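Local atomic coordinates of putative acyl-[acyl-carrier-protein]--UDP-N-acetylglucosamine O-acyltransferase (Bacteroides fragilis, PDB entry 4R36), a protein that probably transfers an acyl chain from acyl carrier protein to UDP-N-acetylglucosamine, the step that opens lipid A synthesis. Residues A[63-68]-A[79-84]; A[168-173]-A[188-193]; A[194-199]-A[260-265]. All coordinates share one frame; numbering follows the deposited sequence.

Contact 1: residues A[63-68]-A[79-84]; sequences NILYGS and GAVIGA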
# COMPACT_ATOMS: atom_id res chain seq x y z
N ASN A 63 -4.22 -1.02 18.51
CA ASN A 63 -4.71 0.21 19.11
C ASN A 63 -6.22 0.33 18.92
O ASN A 63 -6.73 0.28 17.77
CB ASN A 63 -4.02 1.40 18.52
CG ASN A 63 -2.50 1.27 18.52
OD1 ASN A 63 -1.83 0.65 17.63
ND2 ASN A 63 -1.96 1.88 19.43
N ILE A 64 -6.97 0.41 20.03
CA ILE A 64 -8.40 0.58 20.01
C ILE A 64 -8.71 1.93 20.65
O ILE A 64 -8.60 2.13 21.92
CB ILE A 64 -9.13 -0.55 20.79
CG1 ILE A 64 -8.58 -1.94 20.49
CG2 ILE A 64 -10.66 -0.50 20.56
CD1 ILE A 64 -8.81 -2.39 19.06
N LEU A 65 -9.07 2.89 19.80
CA LEU A 65 -9.16 4.28 20.22
C LEU A 65 -10.58 4.78 20.52
O LEU A 65 -11.61 4.12 20.21
CB LEU A 65 -8.50 5.16 19.15
CG LEU A 65 -7.08 4.81 18.68
CD1 LEU A 65 -6.65 5.85 17.63
CD2 LEU A 65 -6.12 4.81 19.86
N TYR A 66 -10.61 5.93 21.17
CA TYR A 66 -11.82 6.63 21.54
C TYR A 66 -12.87 6.55 20.43
O TYR A 66 -12.64 7.00 19.28
CB TYR A 66 -11.41 8.10 21.76
CG TYR A 66 -12.51 9.00 22.20
CD1 TYR A 66 -13.33 9.63 21.28
CD2 TYR A 66 -12.72 9.27 23.58
CE1 TYR A 66 -14.32 10.50 21.69
CE2 TYR A 66 -13.74 10.13 23.99
CZ TYR A 66 -14.54 10.73 23.07
OH TYR A 66 -15.54 11.59 23.45
N GLY A 67 -14.01 5.95 20.77
CA GLY A 67 -15.11 5.86 19.86
C GLY A 67 -15.28 4.49 19.23
O GLY A 67 -16.17 4.30 18.42
N SER A 68 -14.40 3.56 19.52
CA SER A 68 -14.51 2.22 18.93
C SER A 68 -15.60 1.41 19.57
O SER A 68 -15.83 1.50 20.80
CB SER A 68 -13.23 1.45 19.07
OG SER A 68 -12.11 2.11 18.46
N GLY A 79 -0.82 -4.20 15.28
CA GLY A 79 -0.63 -2.95 14.55
C GLY A 79 -1.92 -2.40 13.92
O GLY A 79 -1.90 -1.28 13.46
N ALA A 80 -3.06 -3.11 14.00
CA ALA A 80 -4.32 -2.51 13.61
C ALA A 80 -4.67 -1.30 14.47
O ALA A 80 -4.30 -1.22 15.66
CB ALA A 80 -5.42 -3.53 13.69
N VAL A 81 -5.30 -0.31 13.85
CA VAL A 81 -5.67 0.87 14.54
C VAL A 81 -7.15 1.11 14.26
O VAL A 81 -7.52 1.55 13.13
CB VAL A 81 -4.82 2.08 14.11
CG1 VAL A 81 -5.19 3.31 14.94
CG2 VAL A 81 -3.30 1.78 14.22
N ILE A 82 -7.98 0.95 15.27
CA ILE A 82 -9.40 1.20 15.17
C ILE A 82 -9.79 2.45 15.94
O ILE A 82 -9.39 2.64 17.10
CB ILE A 82 -10.18 -0.03 15.67
CG1 ILE A 82 -9.80 -1.28 14.83
CG2 ILE A 82 -11.68 0.20 15.58
CD1 ILE A 82 -10.45 -2.55 15.30
N GLY A 83 -10.51 3.36 15.26
CA GLY A 83 -11.11 4.51 15.86
C GLY A 83 -10.37 5.82 15.80
O GLY A 83 -10.85 6.80 16.37
N ALA A 84 -9.27 5.89 15.07
CA ALA A 84 -8.62 7.18 14.91
C ALA A 84 -9.52 8.18 14.21
O ALA A 84 -10.44 7.79 13.43
CB ALA A 84 -7.31 7.04 14.17
O HOH W 1 -10.70 8.63 18.24
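Ala80 starts the pairing with Asn63, which sits one rung earlier in the same sheet. Its carbonyl O accepts from the backbone N-H of Asn63, with Asn63 N 2.9 Å from Ala80 O. Val81 lies level with Asn63 and shares its face of the sheet. Val81 CG1 reaches Leu65 CD1 at 4.0 Å. Leu65 packs on Met59 and Val81 on Glu108 of a neighbouring subunit, which Asn63 and Ala84 also touch.

Ile82 bonds 63-65 with both its N and its O. Its N bonds to Asn63 O, and Ile82 O accepts from Leu65 N at 2.7 Å. The side chains of Ile82 and Ile64 point the same way into the coil, side by side, and their CD1 atoms are 4.1 Å apart. Both also touch Ile76 of strand 75-76. CG2 of Ile82 stands anti to the backbone N, which sets it 3.5 Å from Ser68 OG. Ser68 OG donates to Leu65 O at 2.7 Å, on a lone pair in the carbonyl plane. Ser68 N binds the same oxygen, so two bonds grip it and close the type II turn 65-68.

Gly83 lies close against this turn at positive phi, with Gly83 CA 3.7 Å from Ser68 OG. One water donates to both Gly83 O and Tyr66 O and joins two carbonyls that cannot bond each other. Ala84 CB ends the segment 3.7 Å from Leu65 CD1. Parallel rungs in register, with aligned isoleucines inside and a tight turn at the corner, are typical of the left-handed beta helix built from hexapeptide repeats.

Contact 2: residues A[168-173]-A[188-193]; sequences ANVLMH and CRFSKD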
# COMPACT_ATOMS: atom_id res chain seq x y z
N ALA A 168 -6.32 -6.97 -3.86
CA ALA A 168 -5.35 -6.10 -3.26
C ALA A 168 -5.15 -4.84 -4.02
O ALA A 168 -5.34 -4.79 -5.27
CB ALA A 168 -4.02 -6.84 -3.16
N ASN A 169 -4.72 -3.81 -3.30
CA ASN A 169 -4.42 -2.50 -3.88
C ASN A 169 -5.50 -1.89 -4.73
O ASN A 169 -5.22 -1.19 -5.68
CB ASN A 169 -3.12 -2.58 -4.71
CG ASN A 169 -1.88 -2.52 -3.82
OD1 ASN A 169 -2.00 -2.49 -2.61
ND2 ASN A 169 -0.73 -2.53 -4.40
N VAL A 170 -6.74 -2.10 -4.35
CA VAL A 170 -7.87 -1.49 -5.03
C VAL A 170 -8.16 -0.11 -4.46
O VAL A 170 -8.04 0.12 -3.19
CB VAL A 170 -9.13 -2.39 -4.97
CG1 VAL A 170 -10.39 -1.65 -5.39
CG2 VAL A 170 -8.91 -3.61 -5.88
N LEU A 171 -8.50 0.82 -5.33
CA LEU A 171 -8.84 2.21 -4.89
C LEU A 171 -10.26 2.49 -5.24
O LEU A 171 -10.66 2.43 -6.42
CB LEU A 171 -7.97 3.27 -5.56
CG LEU A 171 -6.47 3.14 -5.31
CD1 LEU A 171 -5.71 4.21 -6.08
CD2 LEU A 171 -6.29 3.31 -3.77
N MET A 172 -11.04 2.71 -4.18
CA MET A 172 -12.48 2.89 -4.23
C MET A 172 -12.70 4.33 -3.85
O MET A 172 -12.45 4.71 -2.70
CB MET A 172 -13.14 1.97 -3.19
CG MET A 172 -14.59 2.24 -3.07
SD MET A 172 -15.53 0.93 -2.33
CE MET A 172 -17.18 1.43 -2.79
N HIS A 173 -13.10 5.12 -4.82
CA HIS A 173 -13.35 6.50 -4.62
C HIS A 173 -14.52 6.83 -3.65
O HIS A 173 -15.48 6.06 -3.53
CB HIS A 173 -13.72 7.05 -5.98
CG HIS A 173 -13.52 8.51 -6.10
ND1 HIS A 173 -14.55 9.41 -5.99
CD2 HIS A 173 -12.41 9.23 -6.38
CE1 HIS A 173 -14.09 10.64 -6.15
NE2 HIS A 173 -12.79 10.55 -6.40
N CYS A 188 -7.12 -2.47 -9.42
CA CYS A 188 -8.11 -1.62 -10.08
C CYS A 188 -8.52 -0.42 -9.27
O CYS A 188 -8.44 -0.42 -8.03
CB CYS A 188 -9.34 -2.45 -10.50
SG CYS A 188 -8.86 -3.71 -11.73
N ARG A 189 -9.00 0.60 -9.97
CA ARG A 189 -9.50 1.78 -9.33
C ARG A 189 -10.78 2.18 -9.99
O ARG A 189 -10.94 2.00 -11.21
CB ARG A 189 -8.49 2.93 -9.41
CG ARG A 189 -8.04 3.21 -10.83
CD ARG A 189 -6.89 4.25 -10.89
NE ARG A 189 -6.37 4.38 -12.25
CZ ARG A 189 -5.30 5.05 -12.60
NH1 ARG A 189 -4.57 5.69 -11.70
NH2 ARG A 189 -4.99 5.14 -13.89
N PHE A 190 -11.68 2.82 -9.23
CA PHE A 190 -12.95 3.16 -9.81
C PHE A 190 -13.61 4.30 -9.08
O PHE A 190 -13.37 4.48 -7.85
CB PHE A 190 -13.91 1.96 -9.82
CG PHE A 190 -14.18 1.36 -8.47
CD1 PHE A 190 -13.31 0.46 -7.90
CD2 PHE A 190 -15.39 1.59 -7.83
CE1 PHE A 190 -13.59 -0.13 -6.62
CE2 PHE A 190 -15.72 1.00 -6.60
CZ PHE A 190 -14.80 0.12 -5.97
N SER A 191 -14.42 5.07 -9.81
CA SER A 191 -15.18 6.16 -9.19
C SER A 191 -16.66 6.17 -9.60
O SER A 191 -17.37 7.19 -9.48
CB SER A 191 -14.52 7.47 -9.55
OG SER A 191 -14.53 7.53 -10.96
N LYS A 192 -17.15 5.00 -10.00
CA LYS A 192 -18.56 4.74 -10.23
C LYS A 192 -18.95 3.53 -9.45
O LYS A 192 -18.08 2.88 -8.89
CB LYS A 192 -18.76 4.56 -11.73
CG LYS A 192 -18.46 5.89 -12.45
CD LYS A 192 -19.44 6.24 -13.52
CE LYS A 192 -19.08 7.47 -14.35
NZ LYS A 192 -18.52 8.55 -13.51
N ASP A 193 -20.24 3.20 -9.43
CA ASP A 193 -20.70 2.06 -8.71
C ASP A 193 -20.44 0.74 -9.49
O ASP A 193 -20.44 0.69 -10.76
CB ASP A 193 -22.19 2.22 -8.40
CG ASP A 193 -22.49 3.42 -7.50
OD1 ASP A 193 -21.68 3.84 -6.66
OD2 ASP A 193 -23.59 4.02 -7.68
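Leu171 and Arg189 stand level on adjacent parallel rungs of the left-handed beta helix, and Met172 and Phe190 form the next pair. Strand 189-190 is the last strand of this sheet within the chain.

Three backbone hydrogen bonds hold the rungs together. Leu171 N donates to Cys188 O, Phe190 N to Leu171 O, and His173 N to Phe190 O at 3.1 Å. CA-H...O contacts support two of the same acceptors, with Val170 CA 3.2 Å from Cys188 O and Arg189 CA equally near Leu171 O.

Apolar packing centres on the Phe190 ring, inside the coil. Its CG lies between the backbone N and the carbonyl carbon (chi1 58°), which brings the ring back under the preceding rung. Met172 CA lies over one face. CG1 of Val170 meets the ring edge, 3.8 Å from Phe190 CE1. Met172 CG touches Phe190 CZ at 3.6 Å, and the Met172 sulfur makes an oblique Met-aromatic contact. Val178 and Ile184 also touch the ring.

Polar ends on the outer face turn to other partners. Arg189 forms a salt bridge with Glu203, and its NH1 donates to Gly186 O of a neighbouring subunit.

His173 precedes Gln174, a UDP-N-acetylglucosamine-binding residue. The His173 ring is covered on one face by Ser191 CB, 4.1 Å from the ring centroid in a CH-pi contact.

Contact 3: residues A[194-199]-A[260-265]; sequences IPPYII and EYIVDF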
# COMPACT_ATOMS: atom_id res chain seq x y z
N ILE A 194 -20.26 -0.35 -8.75
CA ILE A 194 -20.09 -1.68 -9.34
C ILE A 194 -21.28 -2.56 -9.05
O ILE A 194 -21.52 -2.90 -7.90
CB ILE A 194 -18.82 -2.33 -8.85
CG1 ILE A 194 -17.62 -1.39 -9.15
CG2 ILE A 194 -18.59 -3.67 -9.52
CD1 ILE A 194 -16.32 -1.98 -8.76
N PRO A 195 -22.02 -2.94 -10.09
CA PRO A 195 -23.29 -3.64 -9.84
C PRO A 195 -23.05 -5.09 -9.43
O PRO A 195 -21.97 -5.66 -9.69
CB PRO A 195 -24.04 -3.50 -11.19
CG PRO A 195 -22.93 -3.47 -12.17
CD PRO A 195 -21.82 -2.68 -11.51
N PRO A 196 -24.07 -5.74 -8.84
CA PRO A 196 -23.85 -7.05 -8.18
C PRO A 196 -23.51 -8.19 -9.11
O PRO A 196 -23.90 -8.12 -10.29
CB PRO A 196 -25.14 -7.31 -7.46
CG PRO A 196 -26.11 -6.39 -8.05
CD PRO A 196 -25.38 -5.18 -8.53
N TYR A 197 -22.75 -9.16 -8.62
CA TYR A 197 -22.44 -10.41 -9.30
C TYR A 197 -21.34 -10.34 -10.40
O TYR A 197 -21.06 -11.35 -11.01
CB TYR A 197 -23.72 -11.04 -9.93
CG TYR A 197 -24.85 -11.15 -8.98
CD1 TYR A 197 -24.78 -12.01 -7.90
CD2 TYR A 197 -26.03 -10.46 -9.21
CE1 TYR A 197 -25.83 -12.11 -6.99
CE2 TYR A 197 -27.08 -10.53 -8.29
CZ TYR A 197 -26.98 -11.40 -7.23
OH TYR A 197 -27.96 -11.43 -6.31
N ILE A 198 -20.79 -9.16 -10.71
CA ILE A 198 -19.84 -9.05 -11.82
C ILE A 198 -18.38 -9.15 -11.40
O ILE A 198 -18.05 -9.01 -10.21
CB ILE A 198 -20.05 -7.77 -12.65
CG1 ILE A 198 -19.60 -6.48 -11.96
CG2 ILE A 198 -21.51 -7.64 -13.07
CD1 ILE A 198 -19.37 -5.33 -12.89
N ILE A 199 -17.54 -9.44 -12.38
CA ILE A 199 -16.12 -9.21 -12.29
C ILE A 199 -15.80 -7.85 -12.86
O ILE A 199 -16.24 -7.48 -13.97
CB ILE A 199 -15.33 -10.29 -13.03
CG1 ILE A 199 -15.69 -11.70 -12.51
CG2 ILE A 199 -13.82 -10.05 -12.93
CD1 ILE A 199 -15.10 -12.81 -13.35
N GLU A 260 -33.84 -8.80 -9.57
CA GLU A 260 -34.38 -7.58 -9.06
C GLU A 260 -33.32 -6.75 -8.37
O GLU A 260 -33.36 -5.52 -8.39
CB GLU A 260 -35.55 -7.89 -8.08
CG GLU A 260 -36.73 -8.53 -8.81
CD GLU A 260 -37.81 -9.04 -7.81
OE1 GLU A 260 -38.03 -8.39 -6.77
OE2 GLU A 260 -38.42 -10.08 -8.05
N TYR A 261 -32.37 -7.42 -7.76
CA TYR A 261 -31.29 -6.71 -7.11
C TYR A 261 -30.42 -6.01 -8.16
O TYR A 261 -30.07 -4.85 -8.01
CB TYR A 261 -30.49 -7.70 -6.30
CG TYR A 261 -29.24 -7.21 -5.60
CD1 TYR A 261 -29.12 -5.88 -5.09
CD2 TYR A 261 -28.26 -8.12 -5.30
CE1 TYR A 261 -28.00 -5.51 -4.35
CE2 TYR A 261 -27.16 -7.77 -4.53
CZ TYR A 261 -27.04 -6.47 -4.05
OH TYR A 261 -25.88 -6.20 -3.38
N ILE A 262 -30.11 -6.69 -9.26
CA ILE A 262 -29.35 -6.05 -10.34
C ILE A 262 -30.06 -4.80 -10.82
O ILE A 262 -29.49 -3.69 -10.91
CB ILE A 262 -29.17 -7.02 -11.51
CG1 ILE A 262 -28.27 -8.16 -11.14
CG2 ILE A 262 -28.66 -6.34 -12.77
CD1 ILE A 262 -28.34 -9.30 -12.14
N VAL A 263 -31.35 -4.94 -11.10
CA VAL A 263 -32.14 -3.82 -11.63
C VAL A 263 -32.25 -2.64 -10.65
O VAL A 263 -32.01 -1.50 -10.98
CB VAL A 263 -33.52 -4.30 -12.13
CG1 VAL A 263 -34.42 -3.13 -12.43
CG2 VAL A 263 -33.33 -5.21 -13.33
N ASP A 264 -32.62 -2.93 -9.43
CA ASP A 264 -32.77 -1.90 -8.44
C ASP A 264 -31.43 -1.17 -8.19
O ASP A 264 -31.41 0.06 -8.06
CB ASP A 264 -33.18 -2.54 -7.11
CG ASP A 264 -33.73 -1.51 -6.13
OD1 ASP A 264 -34.88 -1.06 -6.29
OD2 ASP A 264 -33.00 -1.06 -5.25
N PHE A 265 -30.35 -1.96 -8.04
CA PHE A 265 -29.06 -1.40 -7.81
C PHE A 265 -28.68 -0.37 -8.90
O PHE A 265 -28.34 0.76 -8.61
CB PHE A 265 -27.98 -2.49 -7.76
CG PHE A 265 -26.61 -1.96 -7.39
CD1 PHE A 265 -25.83 -1.29 -8.31
CD2 PHE A 265 -26.07 -2.17 -6.14
CE1 PHE A 265 -24.55 -0.83 -8.00
CE2 PHE A 265 -24.80 -1.72 -5.80
CZ PHE A 265 -24.02 -1.07 -6.73
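Pro195 to Ile198 form a type II beta turn, and the turn faces one side of a helix that covers all of 260-265. Pro196 comes closest to the helix backbone at Ile262, with their CA atoms 6.0 Å apart. Tyr197 takes the positive phi of the turn. Inside the helix, Phe265 N bonds to Tyr261 O, so the two aromatic residues lie one turn apart on the same side. The contact itself is made by apolar and aromatic groups.

Pro196 is the wedge between them. Its CG sits over the centre of the Tyr261 ring, 3.8 Å from the centroid and only 9° off the normal. CB of Pro196 meets Tyr261 CE2 at 3.6 Å. On the other flank, CD of Pro196 lies over a face of the Phe265 ring, shifted toward the rim and 3.6 Å from Phe265 CG. CG over Tyr261 and CD over Phe265 are CH-pi contacts. Tyr261 and Phe265 each carry CG opposite the backbone N (chi1 176° and -174°), which sends both rings out to the proline.

The Phe265 ring reaches on to Pro195 and to Ile194, just before the turn. Phe265 CE1 is 3.6 Å from Pro195 CA, and Phe265 CZ lies 3.3 Å from Ile194 O. Tyr197 closes the far side. CG1 of Ile262 meets its ring edge, 3.7 Å from Tyr197 CD2. The Tyr197 hydroxyl in turn reaches the edge of Tyr261, with the two ring planes nearly perpendicular.

This packing joins the end of the beta helix to the C-terminal helical domain of this acyltransferase family. Tyr261 OH extends to Asp161 OD2 and Gly180 N, linking helix 257-267 to the coil. Helix 222-237 packs on the same turn: the Tyr232 hydroxyl hydrogen-bonds to Pro196 O and Ile228 touches Tyr197. Strand 198-201 then leads on from the turn.

How the contacts relate
From the N terminus the three contacts follow in series, and none nests in or crosses another. Contact 1 closes one coil of the beta helix, 63-68 to 79-84. Contact 2 closes a later coil of the same parallel sheet, its centre about 24 Å from that of contact 1. Both also touch a second subunit. Contact 3 opens directly after contact 2 and closes a much longer loop of 60 residues, mostly helical, which brings the C-terminal helix back to the end of the coil. Contacts 2 and 3 meet where Asp193 CB packs on Phe265 CE1 at 3.9 Å. Contacts 1 and 3 lie on opposite sides of the chain's centre.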